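Local coordinates for protein glucose-6-phosphate isomerase (Chlamydia trachomatis D/UW-3/CX, PDB 6OTU) that catalyses the reversible isomerisation of glucose 6-phosphate to fructose 6-phosphate, at residues A[227-232]-A[237-242]; A[307-310]-A[315-318]. All coordinates share one frame; numbering follows the deposited sequence.

Interaction 1 of 2, residues A[227-232]-A[237-242]; sequences QAYQNK and AEHFVA
Tyr229, His239 and Phe240 all hold CG anti to the carbonyl carbon, beside the backbone N. Tyr229 and His239 leave the backbone pointing at each other's segment. Phe240 does not start that way, but its torsion, chi1 -71°, swings the far end of the ring up to the tyrosine. The three rings form an aromatic cluster. His239 and Tyr229 meet obliquely, with centroids 4.7 Å apart. Here Tyr229 CE2 sits over one face of the imidazole, near its rim, and comes to 3.3 Å from His239 CG. The histidine CB also packs against the phenol end, with His239 CB 3.7 Å from Tyr229 OH. Phe240 touches a different part of the same ring. Phe240 CE1 and Phe240 CZ each lie 3.7 Å from Tyr229 CD1. This second pair is offset edge-to-face, the edge of Phe240 being turned to the tyrosine face, with planes at 66°. The contact belongs to a beta-alpha-beta unit of the SIS-type fold: strand 204-209, helix 216-231 and strand 240-245. It packs the last turns of the helix against the 3-10 turn and the first residue of the next strand. Thr204 O accepts a hydrogen bond from His239 ND1 and a weak one from Tyr229 OH. Arg226 makes a cation-pi contact with the Phe240 ring, and Val206 on the neighbouring strand touches both Tyr229 and Phe240.

Interaction 2 of 2, residues A[307-310]-A[315-318]; sequences PKMR and LLSA
The flat group nearest Leu316 is the peptide carbonyl of Met309; the contact has no aromatic ring. Met309 O lies 3.5 Å from Leu316 CB, so the peptide oxygen rests on the aliphatic base of the leucine. Arg310 O approaches the same side chain less closely, with Leu316 CD2 at 4.3 Å. The rest is apolar packing, and no hydrogen bond joins the two segments. Met309 places CG anti to its own backbone N, chi1 177°, and its chain stays extended through chi2. This carries the side chain across Leu316, with Met309 CG 3.8 Å from Leu316 CA. A bend at chi3, 77°, sets the methyl group beside Leu316, with Met309 CE 4.0 Å from Leu316 CD1. The two side chains cross at about a right angle. Leu315 works on the other part of Met309. Leu315 CD2 lies 3.9 Å from Met309 CA and also touches Met309 CB. The CA atoms of Met309 and Leu316 are 5.2 Å apart, which shows how tightly the chain folds back here. The contact is local: a loop whose 3-10 turn begins at Met309 packs on the first turn of helix 313-327. Asn312 OD1, between the segments, receives a hydrogen bond from Leu315 N. Gln72 OE1 of helix 65-77 accepts a hydrogen bond from Met309 N. Helix 65-77 packs on Met309 and Leu315, and helices 80-89 and 466-487 pack on Leu315, while Leu316 meets Tyr58 in a loop.

Interaction 1 comes first along the chain and closes before interaction 2 opens. Their centres are 49 Å apart, their nearest atoms about 33 Å apart, and they lie on opposite sides of the chain's centre. They share no helix or strand. Interaction 1 joins a helix to a strand of the five-stranded parallel sheet. Interaction 2 joins a loop to helix 313-327, which leads into strand 332-337 of the mixed six-stranded sheet. Both lie away from the glucose-6-phosphate pocket. The two contacts thus pack separate parts of the fold, one beside the parallel sheet, the other among helices ahead of the mixed sheet.

Interaction 1 of 2, residues A[227-232]-A[237-242]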
ATOM      1  N   GLN A 227     -21.316  -3.619  23.977  1.00 43.80           N
ATOM      2  CA  GLN A 227     -21.887  -4.914  24.336  1.00 43.74           C
ATOM      3  C   GLN A 227     -20.860  -5.798  25.021  1.00 47.46           C
ATOM      4  O   GLN A 227     -21.196  -6.530  25.959  1.00 50.18           O
ATOM      5  CB  GLN A 227     -22.451  -5.612  23.100  1.00 47.54           C
ATOM      6  CG  GLN A 227     -23.398  -4.741  22.303  1.00 62.21           C
ATOM      7  CD  GLN A 227     -24.667  -5.442  21.899  1.00 72.32           C
ATOM      8  OE1 GLN A 227     -24.900  -5.701  20.715  1.00 69.40           O
ATOM      9  NE2 GLN A 227     -25.509  -5.747  22.881  1.00 80.95           N
ATOM     10  N   ALA A 228     -19.601  -5.742  24.572  1.00 39.31           N
ATOM     11  CA  ALA A 228     -18.569  -6.572  25.182  1.00 39.42           C
ATOM     12  C   ALA A 228     -18.335  -6.171  26.638  1.00 47.07           C
ATOM     13  O   ALA A 228     -18.204  -7.044  27.506  1.00 44.83           O
ATOM     14  CB  ALA A 228     -17.274  -6.502  24.360  1.00 38.45           C
ATOM     15  N   TYR A 229     -18.299  -4.861  26.928  1.00 44.45           N
ATOM     16  CA  TYR A 229     -18.207  -4.408  28.318  1.00 49.42           C
ATOM     17  C   TYR A 229     -19.394  -4.895  29.137  1.00 51.65           C
ATOM     18  O   TYR A 229     -19.231  -5.434  30.240  1.00 56.53           O
ATOM     19  CB  TYR A 229     -18.120  -2.886  28.384  1.00 50.62           C
ATOM     20  CG  TYR A 229     -16.709  -2.376  28.259  1.00 46.81           C
ATOM     21  CD1 TYR A 229     -16.158  -2.126  27.011  1.00 42.75           C
ATOM     22  CD2 TYR A 229     -15.919  -2.167  29.384  1.00 47.99           C
ATOM     23  CE1 TYR A 229     -14.870  -1.667  26.879  1.00 37.71           C
ATOM     24  CE2 TYR A 229     -14.616  -1.703  29.263  1.00 44.85           C
ATOM     25  CZ  TYR A 229     -14.106  -1.456  28.006  1.00 39.87           C
ATOM     26  OH  TYR A 229     -12.824  -1.010  27.854  1.00 39.92           O
ATOM     27  N   GLN A 230     -20.601  -4.723  28.601  1.00 48.62           N
ATOM     28  CA  GLN A 230     -21.801  -5.140  29.310  1.00 52.40           C
ATOM     29  C   GLN A 230     -21.839  -6.648  29.514  1.00 55.91           C
ATOM     30  O   GLN A 230     -22.303  -7.112  30.558  1.00 60.65           O
ATOM     31  CB  GLN A 230     -23.036  -4.662  28.554  1.00 59.37           C
ATOM     32  CG  GLN A 230     -24.335  -4.888  29.296  1.00 73.26           C
ATOM     33  CD  GLN A 230     -25.354  -5.627  28.458  1.00 83.53           C
ATOM     34  OE1 GLN A 230     -25.797  -5.136  27.415  1.00 80.28           O
ATOM     35  NE2 GLN A 230     -25.728  -6.823  28.906  1.00 93.18           N
ATOM     36  N   ASN A 231     -21.339  -7.424  28.548  1.00 58.15           N
ATOM     37  CA  ASN A 231     -21.273  -8.875  28.720  1.00 62.73           C
ATOM     38  C   ASN A 231     -20.300  -9.263  29.827  1.00 65.00           C
ATOM     39  O   ASN A 231     -20.596 -10.140  30.644  1.00 69.05           O
ATOM     40  CB  ASN A 231     -20.876  -9.547  27.407  1.00 64.65           C
ATOM     41  CG  ASN A 231     -21.914  -9.361  26.323  1.00 65.56           C
ATOM     42  OD1 ASN A 231     -23.050  -8.969  26.593  1.00 64.05           O
ATOM     43  ND2 ASN A 231     -21.521  -9.632  25.079  1.00 68.99           N
ATOM     44  N   LYS A 232     -19.124  -8.637  29.868  1.00 66.01           N
ATOM     45  CA  LYS A 232     -18.240  -8.873  31.005  1.00 65.64           C
ATOM     46  C   LYS A 232     -18.746  -8.218  32.291  1.00 63.54           C
ATOM     47  O   LYS A 232     -18.106  -8.362  33.338  1.00 62.09           O
ATOM     48  CB  LYS A 232     -16.821  -8.392  30.681  1.00 58.61           C
ATOM     49  N   ALA A 237     -19.800   3.470  30.600  1.00 61.29           N
ATOM     50  CA  ALA A 237     -19.455   4.858  30.310  1.00 60.86           C
ATOM     51  C   ALA A 237     -18.081   5.236  30.853  1.00 58.48           C
ATOM     52  O   ALA A 237     -17.419   6.112  30.288  1.00 60.10           O
ATOM     53  CB  ALA A 237     -20.525   5.797  30.880  1.00 61.16           C
ATOM     54  N   GLU A 238     -17.636   4.594  31.941  1.00 58.17           N
ATOM     55  CA  GLU A 238     -16.340   4.914  32.538  1.00 45.70           C
ATOM     56  C   GLU A 238     -15.166   4.657  31.588  1.00 47.61           C
ATOM     57  O   GLU A 238     -14.063   5.162  31.832  1.00 50.54           O
ATOM     58  CB  GLU A 238     -16.152   4.113  33.834  1.00 40.78           C
ATOM     59  N   HIS A 239     -15.374   3.904  30.502  1.00 45.40           N
ATOM     60  CA  HIS A 239     -14.292   3.490  29.613  1.00 47.62           C
ATOM     61  C   HIS A 239     -14.326   4.128  28.223  1.00 45.71           C
ATOM     62  O   HIS A 239     -13.391   3.900  27.438  1.00 47.93           O
ATOM     63  CB  HIS A 239     -14.293   1.963  29.459  1.00 37.65           C
ATOM     64  CG  HIS A 239     -13.999   1.230  30.728  1.00 47.45           C
ATOM     65  ND1 HIS A 239     -12.733   0.804  31.064  1.00 47.57           N
ATOM     66  CD2 HIS A 239     -14.808   0.847  31.746  1.00 50.77           C
ATOM     67  CE1 HIS A 239     -12.774   0.187  32.232  1.00 50.29           C
ATOM     68  NE2 HIS A 239     -14.021   0.198  32.667  1.00 51.26           N
ATOM     69  N   PHE A 240     -15.354   4.916  27.889  1.00 40.92           N
ATOM     70  CA  PHE A 240     -15.526   5.441  26.535  1.00 38.05           C
ATOM     71  C   PHE A 240     -15.321   6.950  26.503  1.00 41.83           C
ATOM     72  O   PHE A 240     -15.930   7.688  27.288  1.00 38.89           O
ATOM     73  CB  PHE A 240     -16.899   5.072  25.977  1.00 39.54           C
ATOM     74  CG  PHE A 240     -17.022   3.617  25.654  1.00 40.67           C
ATOM     75  CD1 PHE A 240     -17.170   2.680  26.668  1.00 37.05           C
ATOM     76  CD2 PHE A 240     -16.947   3.178  24.345  1.00 35.76           C
ATOM     77  CE1 PHE A 240     -17.253   1.333  26.378  1.00 39.18           C
ATOM     78  CE2 PHE A 240     -17.047   1.816  24.045  1.00 36.90           C
ATOM     79  CZ  PHE A 240     -17.193   0.902  25.060  1.00 36.59           C
ATOM     80  N   VAL A 241     -14.452   7.391  25.597  1.00 39.72           N
ATOM     81  CA  VAL A 241     -14.152   8.795  25.355  1.00 40.14           C
ATOM     82  C   VAL A 241     -14.574   9.111  23.928  1.00 44.08           C
ATOM     83  O   VAL A 241     -14.395   8.283  23.026  1.00 41.06           O
ATOM     84  CB  VAL A 241     -12.648   9.089  25.577  1.00 40.82           C
ATOM     85  CG1 VAL A 241     -12.198  10.349  24.830  1.00 34.14           C
ATOM     86  CG2 VAL A 241     -12.346   9.206  27.070  1.00 41.30           C
ATOM     87  N   ALA A 242     -15.163  10.289  23.721  1.00 45.26           N
ATOM     88  CA  ALA A 242     -15.527  10.715  22.377  1.00 43.44           C
ATOM     89  C   ALA A 242     -14.646  11.870  21.906  1.00 44.23           C
ATOM     90  O   ALA A 242     -14.205  12.719  22.692  1.00 39.48           O
ATOM     91  CB  ALA A 242     -17.002  11.109  22.292  1.00 34.43           C
TER

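Interaction 2 of 2, residues A[307-310]-A[315-318]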
ATOM      1  N   PRO A 307       8.308  32.799  -0.087  1.00 44.21           N
ATOM      2  CA  PRO A 307       7.831  33.041  -1.460  1.00 41.05           C
ATOM      3  C   PRO A 307       8.671  32.403  -2.553  1.00 42.02           C
ATOM      4  O   PRO A 307       8.104  32.052  -3.593  1.00 45.98           O
ATOM      5  CB  PRO A 307       7.843  34.570  -1.574  1.00 39.62           C
ATOM      6  CG  PRO A 307       8.029  35.076  -0.168  1.00 36.89           C
ATOM      7  CD  PRO A 307       8.750  34.028   0.587  1.00 36.14           C
ATOM      8  N   LYS A 308       9.989  32.263  -2.382  1.00 45.01           N
ATOM      9  CA  LYS A 308      10.816  31.621  -3.403  1.00 42.43           C
ATOM     10  C   LYS A 308      10.613  30.108  -3.349  1.00 36.91           C
ATOM     11  O   LYS A 308      10.898  29.473  -2.324  1.00 34.07           O
ATOM     12  CB  LYS A 308      12.296  31.977  -3.229  1.00 35.35           C
ATOM     13  N   MET A 309      10.105  29.542  -4.455  1.00 36.00           N
ATOM     14  CA  MET A 309       9.897  28.096  -4.567  1.00 33.06           C
ATOM     15  C   MET A 309      11.141  27.313  -4.150  1.00 38.10           C
ATOM     16  O   MET A 309      11.053  26.346  -3.381  1.00 41.58           O
ATOM     17  CB  MET A 309       9.501  27.736  -6.002  1.00 32.93           C
ATOM     18  CG  MET A 309       9.338  26.246  -6.244  1.00 34.21           C
ATOM     19  SD  MET A 309       9.192  25.836  -8.004  1.00 32.85           S
ATOM     20  CE  MET A 309      10.901  25.951  -8.560  1.00 32.71           C
ATOM     21  N   ARG A 310      12.316  27.732  -4.630  1.00 33.46           N
ATOM     22  CA  ARG A 310      13.540  27.003  -4.326  1.00 33.46           C
ATOM     23  C   ARG A 310      13.903  27.060  -2.845  1.00 38.16           C
ATOM     24  O   ARG A 310      14.689  26.223  -2.382  1.00 33.40           O
ATOM     25  CB  ARG A 310      14.696  27.518  -5.194  1.00 46.65           C
ATOM     26  CG  ARG A 310      14.743  26.857  -6.601  1.00 55.94           C
ATOM     27  CD  ARG A 310      15.960  27.271  -7.449  1.00 65.75           C
ATOM     28  NE  ARG A 310      17.166  26.484  -7.166  1.00 71.97           N
ATOM     29  CZ  ARG A 310      18.080  26.817  -6.254  1.00 79.30           C
ATOM     30  NH1 ARG A 310      17.934  27.922  -5.530  1.00 83.79           N
ATOM     31  NH2 ARG A 310      19.144  26.050  -6.057  1.00 78.36           N
ATOM     32  N   LEU A 315       6.334  23.876  -1.229  1.00 33.89           N
ATOM     33  CA  LEU A 315       6.079  24.510  -2.517  1.00 35.10           C
ATOM     34  C   LEU A 315       6.936  23.898  -3.620  1.00 39.25           C
ATOM     35  O   LEU A 315       6.459  23.697  -4.741  1.00 40.37           O
ATOM     36  CB  LEU A 315       6.333  26.019  -2.419  1.00 31.50           C
ATOM     37  CG  LEU A 315       5.919  26.778  -3.682  1.00 31.80           C
ATOM     38  CD1 LEU A 315       4.465  26.444  -4.016  1.00 31.53           C
ATOM     39  CD2 LEU A 315       6.110  28.279  -3.510  1.00 32.45           C
ATOM     40  N   LEU A 316       8.209  23.615  -3.331  1.00 30.95           N
ATOM     41  CA  LEU A 316       9.064  22.952  -4.311  1.00 30.92           C
ATOM     42  C   LEU A 316       8.552  21.551  -4.615  1.00 34.31           C
ATOM     43  O   LEU A 316       8.425  21.159  -5.779  1.00 37.50           O
ATOM     44  CB  LEU A 316      10.505  22.895  -3.795  1.00 31.17           C
ATOM     45  CG  LEU A 316      11.638  22.342  -4.662  1.00 35.39           C
ATOM     46  CD1 LEU A 316      11.578  22.887  -6.085  1.00 34.75           C
ATOM     47  CD2 LEU A 316      12.989  22.688  -4.033  1.00 40.08           C
ATOM     48  N   SER A 317       8.248  20.781  -3.571  1.00 30.08           N
ATOM     49  CA  SER A 317       7.777  19.423  -3.787  1.00 37.30           C
ATOM     50  C   SER A 317       6.474  19.420  -4.588  1.00 30.82           C
ATOM     51  O   SER A 317       6.311  18.618  -5.511  1.00 32.15           O
ATOM     52  CB  SER A 317       7.621  18.718  -2.445  1.00 31.45           C
ATOM     53  OG  SER A 317       6.712  17.643  -2.554  1.00 38.18           O
ATOM     54  N   ALA A 318       5.580  20.376  -4.309  1.00 34.59           N
ATOM     55  CA  ALA A 318       4.351  20.501  -5.088  1.00 32.51           C
ATOM     56  C   ALA A 318       4.642  20.791  -6.560  1.00 37.35           C
ATOM     57  O   ALA A 318       4.057  20.157  -7.447  1.00 34.96           O
ATOM     58  CB  ALA A 318       3.457  21.589  -4.498  1.00 30.75           C
TER